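Thermophilic dibenzothiophene desulfurization enzyme C (Paenibacillus sp. A11-2, PDB 5XDC) probably catalyses the FMNH2- and oxygen-dependent oxidation of dibenzothiophene to its 5-oxide and then to the 5,5-dioxide. Local coordinates at residues S245-Y259 with R334-A348. Numbering follows the deposited sequence.
Sequences SLWTPITQLIFTHLY and RGQLMVQVASAKIVA
Arg334 turns the NE side of its guanidinium to Ser245 O and gives it two N-H bonds: NE lies 3.1 Å from Ser245 O and NH2 lies equally near. Both donors lie on the same side of the carbonyl plane, NE well above it and NH2 with only a slight tilt, while the oxygen stays close to the guanidinium plane. Pro249 CD sits over one face of the guanidinium, toward its rim, 3.5 Å above the plane. The remaining nitrogen, NH1, forms a salt bridge with the C-terminal carboxylate of Ser414, so the arginine joins the 3-10 turn at 245-246 to the chain's C-terminus. Pro249 itself is a knob set among Arg334, Leu337, Met338 and Val341, its CA 3.7 Å from Met338 SD. Val341 then lays CG1 against Gln252 CB at 3.6 Å and beside the backbone of Leu253. The axes of segments 247-259 and 334-348 run nearly parallel, 22° apart and 8.9 Å at closest approach, as two members of the C-terminal helical bundle of the acyl-CoA dehydrogenase fold. Further along, Thr256 is a second knob, with CG2 over Ala344 and Ala348 and OG1 bonded back to Gln252 O. Lys345, with CG anti to the backbone N (chi1 -166°) and extended beyond it, passes the edge of the Tyr259 ring, where CE approaches Tyr259 CE2 at 4.0 Å. Lys345 NZ donates to Gln252 OE1 at 2.7 Å, in the carbonyl plane on a lone pair. A salt bridge to Asp389 and a water shared with Tyr259 OH also hold this buried ammonium; Tyr259 OH in turn bonds His385, a residue of the indole pocket.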
loop_
_atom_site.group_PDB
_atom_site.type_symbol
_atom_site.label_atom_id
_atom_site.label_comp_id
_atom_site.label_asym_id
_atom_site.label_seq_id
_atom_site.Cartn_x
_atom_site.Cartn_y
_atom_site.Cartn_z
ATOM N N SER B 245 -16.985 30.186 10.174
ATOM C CA SER B 245 -16.534 29.137 9.267
ATOM C C SER B 245 -15.674 28.086 9.967
ATOM O O SER B 245 -15.310 27.093 9.317
ATOM C CB SER B 245 -15.774 29.744 8.079
ATOM O OG SER B 245 -14.461 30.147 8.438
ATOM N N LEU B 246 -15.342 28.255 11.260
ATOM C CA LEU B 246 -14.725 27.175 12.021
ATOM C C LEU B 246 -15.630 25.958 12.118
ATOM O O LEU B 246 -15.154 24.881 12.483
ATOM C CB LEU B 246 -14.369 27.595 13.444
ATOM C CG LEU B 246 -13.219 28.581 13.677
ATOM C CD1 LEU B 246 -13.124 28.875 15.177
ATOM C CD2 LEU B 246 -11.902 28.021 13.144
ATOM N N TRP B 247 -16.918 26.108 11.813
ATOM C CA TRP B 247 -17.833 24.983 11.943
ATOM C C TRP B 247 -17.322 23.770 11.168
ATOM O O TRP B 247 -17.382 22.638 11.669
ATOM C CB TRP B 247 -19.237 25.365 11.461
ATOM C CG TRP B 247 -20.155 24.192 11.523
ATOM C CD1 TRP B 247 -20.828 23.747 12.607
ATOM C CD2 TRP B 247 -20.431 23.263 10.465
ATOM N NE1 TRP B 247 -21.539 22.615 12.296
ATOM C CE2 TRP B 247 -21.315 22.299 10.981
ATOM C CE3 TRP B 247 -20.032 23.170 9.128
ATOM C CZ2 TRP B 247 -21.798 21.238 10.214
ATOM C CZ3 TRP B 247 -20.511 22.118 8.363
ATOM C CH2 TRP B 247 -21.384 21.170 8.908
ATOM N N THR B 248 -16.788 23.994 9.963
ATOM C CA THR B 248 -16.389 22.860 9.128
ATOM C C THR B 248 -15.174 22.142 9.688
ATOM O O THR B 248 -15.242 20.915 9.854
ATOM C CB THR B 248 -16.146 23.319 7.691
ATOM O OG1 THR B 248 -17.112 24.306 7.348
ATOM C CG2 THR B 248 -16.268 22.125 6.732
ATOM N N PRO B 249 -14.046 22.803 9.993
ATOM C CA PRO B 249 -12.939 22.045 10.600
ATOM C C PRO B 249 -13.335 21.370 11.896
ATOM O O PRO B 249 -12.933 20.225 12.128
ATOM C CB PRO B 249 -11.837 23.099 10.801
ATOM C CG PRO B 249 -12.515 24.430 10.603
ATOM C CD PRO B 249 -13.657 24.191 9.682
ATOM N N ILE B 250 -14.138 22.029 12.747
ATOM C CA ILE B 250 -14.600 21.392 13.977
ATOM C C ILE B 250 -15.315 20.088 13.657
ATOM O O ILE B 250 -15.081 19.052 14.290
ATOM C CB ILE B 250 -15.525 22.340 14.761
ATOM C CG1 ILE B 250 -14.694 23.463 15.383
ATOM C CG2 ILE B 250 -16.297 21.585 15.835
ATOM C CD1 ILE B 250 -15.541 24.590 15.960
ATOM N N THR B 251 -16.221 20.146 12.691
ATOM C CA THR B 251 -17.067 19.000 12.381
ATOM C C THR B 251 -16.269 17.908 11.686
ATOM O O THR B 251 -16.462 16.721 11.962
ATOM C CB THR B 251 -18.243 19.467 11.528
ATOM O OG1 THR B 251 -19.054 20.376 12.289
ATOM C CG2 THR B 251 -19.126 18.288 11.080
ATOM N N GLN B 252 -15.371 18.291 10.786
ATOM C CA GLN B 252 -14.535 17.303 10.114
ATOM C C GLN B 252 -13.590 16.624 11.097
ATOM O O GLN B 252 -13.257 15.447 10.919
ATOM C CB GLN B 252 -13.790 17.984 8.965
ATOM C CG GLN B 252 -14.698 18.383 7.833
ATOM C CD GLN B 252 -15.059 17.197 6.945
ATOM O OE1 GLN B 252 -14.224 16.335 6.697
ATOM N NE2 GLN B 252 -16.300 17.148 6.475
ATOM N N LEU B 253 -13.194 17.312 12.172
ATOM C CA LEU B 253 -12.401 16.651 13.206
ATOM C C LEU B 253 -13.250 15.771 14.119
ATOM O O LEU B 253 -12.741 14.779 14.660
ATOM C CB LEU B 253 -11.614 17.682 14.025
ATOM C CG LEU B 253 -10.485 17.108 14.876
ATOM C CD1 LEU B 253 -9.406 16.490 14.034
ATOM C CD2 LEU B 253 -9.869 18.202 15.745
ATOM N N ILE B 254 -14.547 16.080 14.283
ATOM C CA ILE B 254 -15.459 15.133 14.923
ATOM C C ILE B 254 -15.465 13.817 14.152
ATOM O O ILE B 254 -15.320 12.739 14.734
ATOM C CB ILE B 254 -16.879 15.725 15.032
ATOM C CG1 ILE B 254 -16.904 16.847 16.069
ATOM C CG2 ILE B 254 -17.886 14.660 15.409
ATOM C CD1 ILE B 254 -18.190 17.687 16.039
ATOM N N PHE B 255 -15.634 13.893 12.828
ATOM C CA PHE B 255 -15.633 12.682 12.014
ATOM C C PHE B 255 -14.323 11.922 12.183
ATOM O O PHE B 255 -14.311 10.686 12.294
ATOM C CB PHE B 255 -15.847 13.033 10.544
ATOM C CG PHE B 255 -17.146 13.761 10.246
ATOM C CD1 PHE B 255 -18.212 13.692 11.113
ATOM C CD2 PHE B 255 -17.285 14.487 9.066
ATOM C CE1 PHE B 255 -19.410 14.348 10.824
ATOM C CE2 PHE B 255 -18.476 15.147 8.772
ATOM C CZ PHE B 255 -19.539 15.073 9.659
ATOM N N THR B 256 -13.205 12.653 12.189
ATOM C CA THR B 256 -11.894 12.036 12.360
ATOM C C THR B 256 -11.842 11.197 13.627
ATOM O O THR B 256 -11.321 10.077 13.627
ATOM C CB THR B 256 -10.818 13.123 12.395
ATOM O OG1 THR B 256 -10.811 13.836 11.163
ATOM C CG2 THR B 256 -9.431 12.528 12.603
ATOM N N HIS B 257 -12.392 11.717 14.726
ATOM C CA HIS B 257 -12.394 10.974 15.975
ATOM C C HIS B 257 -13.375 9.797 15.970
ATOM O O HIS B 257 -13.158 8.820 16.697
ATOM C CB HIS B 257 -12.680 11.946 17.114
ATOM C CG HIS B 257 -11.487 12.770 17.487
ATOM N ND1 HIS B 257 -11.122 13.909 16.803
ATOM C CD2 HIS B 257 -10.535 12.580 18.433
ATOM C CE1 HIS B 257 -10.009 14.397 17.327
ATOM N NE2 HIS B 257 -9.631 13.609 18.314
ATOM N N LEU B 258 -14.447 9.851 15.173
ATOM C CA LEU B 258 -15.249 8.650 14.964
ATOM C C LEU B 258 -14.399 7.552 14.353
ATOM O O LEU B 258 -14.439 6.398 14.800
ATOM C CB LEU B 258 -16.438 8.945 14.046
ATOM C CG LEU B 258 -17.493 9.940 14.539
ATOM C CD1 LEU B 258 -18.580 10.078 13.504
ATOM C CD2 LEU B 258 -18.067 9.481 15.882
ATOM N N TYR B 259 -13.596 7.909 13.346
ATOM C CA TYR B 259 -12.791 6.913 12.641
ATOM C C TYR B 259 -11.679 6.380 13.531
ATOM O O TYR B 259 -11.428 5.168 13.555
ATOM C CB TYR B 259 -12.232 7.500 11.343
ATOM C CG TYR B 259 -13.283 8.153 10.471
ATOM C CD1 TYR B 259 -14.623 7.788 10.545
ATOM C CD2 TYR B 259 -12.931 9.138 9.584
ATOM C CE1 TYR B 259 -15.570 8.420 9.779
ATOM C CE2 TYR B 259 -13.879 9.776 8.811
ATOM C CZ TYR B 259 -15.202 9.420 8.928
ATOM O OH TYR B 259 -16.122 10.075 8.150
ATOM N N ARG B 334 -8.033 29.995 10.052
ATOM C CA ARG B 334 -9.046 28.996 9.732
ATOM C C ARG B 334 -8.527 28.021 8.681
ATOM O O ARG B 334 -8.746 26.808 8.790
ATOM C CB ARG B 334 -10.319 29.686 9.243
ATOM C CG ARG B 334 -11.503 28.756 9.055
ATOM C CD ARG B 334 -11.620 28.207 7.639
ATOM N NE ARG B 334 -12.893 27.509 7.486
ATOM C CZ ARG B 334 -13.151 26.556 6.595
ATOM N NH1 ARG B 334 -12.221 26.138 5.745
ATOM N NH2 ARG B 334 -14.357 26.009 6.570
ATOM N N GLY B 335 -7.835 28.542 7.667
ATOM C CA GLY B 335 -7.343 27.696 6.592
ATOM C C GLY B 335 -6.282 26.721 7.054
ATOM O O GLY B 335 -6.323 25.535 6.710
ATOM N N GLN B 336 -5.325 27.195 7.851
ATOM C CA GLN B 336 -4.330 26.294 8.425
ATOM C C GLN B 336 -4.992 25.225 9.275
ATOM O O GLN B 336 -4.609 24.052 9.224
ATOM C CB GLN B 336 -3.323 27.065 9.270
ATOM C CG GLN B 336 -2.406 27.947 8.457
ATOM C CD GLN B 336 -1.482 28.767 9.331
ATOM O OE1 GLN B 336 -1.400 28.546 10.543
ATOM N NE2 GLN B 336 -0.782 29.721 8.725
ATOM N N LEU B 337 -5.996 25.604 10.067
ATOM C CA LEU B 337 -6.676 24.606 10.874
ATOM C C LEU B 337 -7.367 23.580 9.989
ATOM O O LEU B 337 -7.273 22.374 10.241
ATOM C CB LEU B 337 -7.681 25.272 11.806
ATOM C CG LEU B 337 -8.496 24.261 12.609
ATOM C CD1 LEU B 337 -7.675 23.394 13.543
ATOM C CD2 LEU B 337 -9.610 24.969 13.385
ATOM N N MET B 338 -8.055 24.036 8.943
ATOM C CA MET B 338 -8.755 23.105 8.064
ATOM C C MET B 338 -7.779 22.146 7.387
ATOM O O MET B 338 -8.075 20.962 7.221
ATOM C CB MET B 338 -9.567 23.866 7.023
ATOM C CG MET B 338 -10.442 22.964 6.148
ATOM S SD MET B 338 -11.785 22.156 7.045
ATOM C CE MET B 338 -11.345 20.419 6.827
ATOM N N VAL B 339 -6.606 22.640 6.989
ATOM C CA VAL B 339 -5.601 21.750 6.406
ATOM C C VAL B 339 -5.160 20.705 7.427
ATOM O O VAL B 339 -5.013 19.522 7.100
ATOM C CB VAL B 339 -4.417 22.575 5.865
ATOM C CG1 VAL B 339 -3.253 21.674 5.462
ATOM C CG2 VAL B 339 -4.860 23.394 4.683
ATOM N N GLN B 340 -4.919 21.121 8.674
ATOM C CA GLN B 340 -4.496 20.171 9.698
ATOM C C GLN B 340 -5.584 19.138 9.979
ATOM O O GLN B 340 -5.284 17.960 10.195
ATOM C CB GLN B 340 -4.120 20.897 10.989
ATOM C CG GLN B 340 -2.802 21.687 10.944
ATOM C CD GLN B 340 -1.546 20.818 10.768
ATOM O OE1 GLN B 340 -1.324 19.838 11.498
ATOM N NE2 GLN B 340 -0.711 21.190 9.803
ATOM N N VAL B 341 -6.852 19.569 10.002
ATOM C CA VAL B 341 -7.967 18.648 10.214
ATOM C C VAL B 341 -8.089 17.686 9.039
ATOM O O VAL B 341 -8.262 16.478 9.225
ATOM C CB VAL B 341 -9.276 19.432 10.427
ATOM C CG1 VAL B 341 -10.496 18.506 10.357
ATOM C CG2 VAL B 341 -9.242 20.161 11.771
ATOM N N ALA B 342 -8.026 18.214 7.822
ATOM C CA ALA B 342 -8.111 17.368 6.636
ATOM C C ALA B 342 -7.022 16.310 6.661
ATOM O O ALA B 342 -7.274 15.138 6.358
ATOM C CB ALA B 342 -8.002 18.221 5.380
ATOM N N SER B 343 -5.806 16.706 7.048
ATOM C CA SER B 343 -4.705 15.754 7.111
ATOM C C SER B 343 -5.010 14.639 8.101
ATOM O O SER B 343 -4.833 13.453 7.795
ATOM C CB SER B 343 -3.411 16.469 7.499
ATOM O OG SER B 343 -2.990 17.389 6.503
ATOM N N ALA B 344 -5.468 15.001 9.304
ATOM C CA ALA B 344 -5.825 13.996 10.289
ATOM C C ALA B 344 -6.941 13.091 9.777
ATOM O O ALA B 344 -6.903 11.868 9.980
ATOM C CB ALA B 344 -6.236 14.672 11.596
ATOM N N LYS B 345 -7.943 13.670 9.100
ATOM C CA LYS B 345 -9.040 12.860 8.585
ATOM C C LYS B 345 -8.562 11.879 7.523
ATOM O O LYS B 345 -9.029 10.736 7.477
ATOM C CB LYS B 345 -10.127 13.750 8.004
ATOM C CG LYS B 345 -11.432 13.016 7.756
ATOM C CD LYS B 345 -12.351 13.848 6.919
ATOM C CE LYS B 345 -13.654 13.148 6.707
ATOM N NZ LYS B 345 -14.463 13.863 5.728
ATOM N N ILE B 346 -7.668 12.326 6.637
ATOM C CA ILE B 346 -7.136 11.461 5.580
ATOM C C ILE B 346 -6.456 10.237 6.186
ATOM O O ILE B 346 -6.738 9.086 5.810
ATOM C CB ILE B 346 -6.172 12.257 4.682
ATOM C CG1 ILE B 346 -6.928 13.297 3.859
ATOM C CG2 ILE B 346 -5.375 11.313 3.763
ATOM C CD1 ILE B 346 -6.041 14.394 3.319
ATOM N N VAL B 347 -5.555 10.469 7.143
ATOM C CA VAL B 347 -4.832 9.370 7.768
ATOM C C VAL B 347 -5.788 8.449 8.515
ATOM O O VAL B 347 -5.679 7.216 8.433
ATOM C CB VAL B 347 -3.734 9.938 8.683
ATOM C CG1 VAL B 347 -3.097 8.836 9.504
ATOM C CG2 VAL B 347 -2.699 10.668 7.852
ATOM N N ALA B 348 -6.738 9.025 9.263
ATOM C CA ALA B 348 -7.691 8.214 10.017
ATOM C C ALA B 348 -8.588 7.391 9.103
ATOM O O ALA B 348 -8.913 6.241 9.430
ATOM C CB ALA B 348 -8.544 9.099 10.909
HETATM O O HOH W 1 -16.141 11.515 5.573
#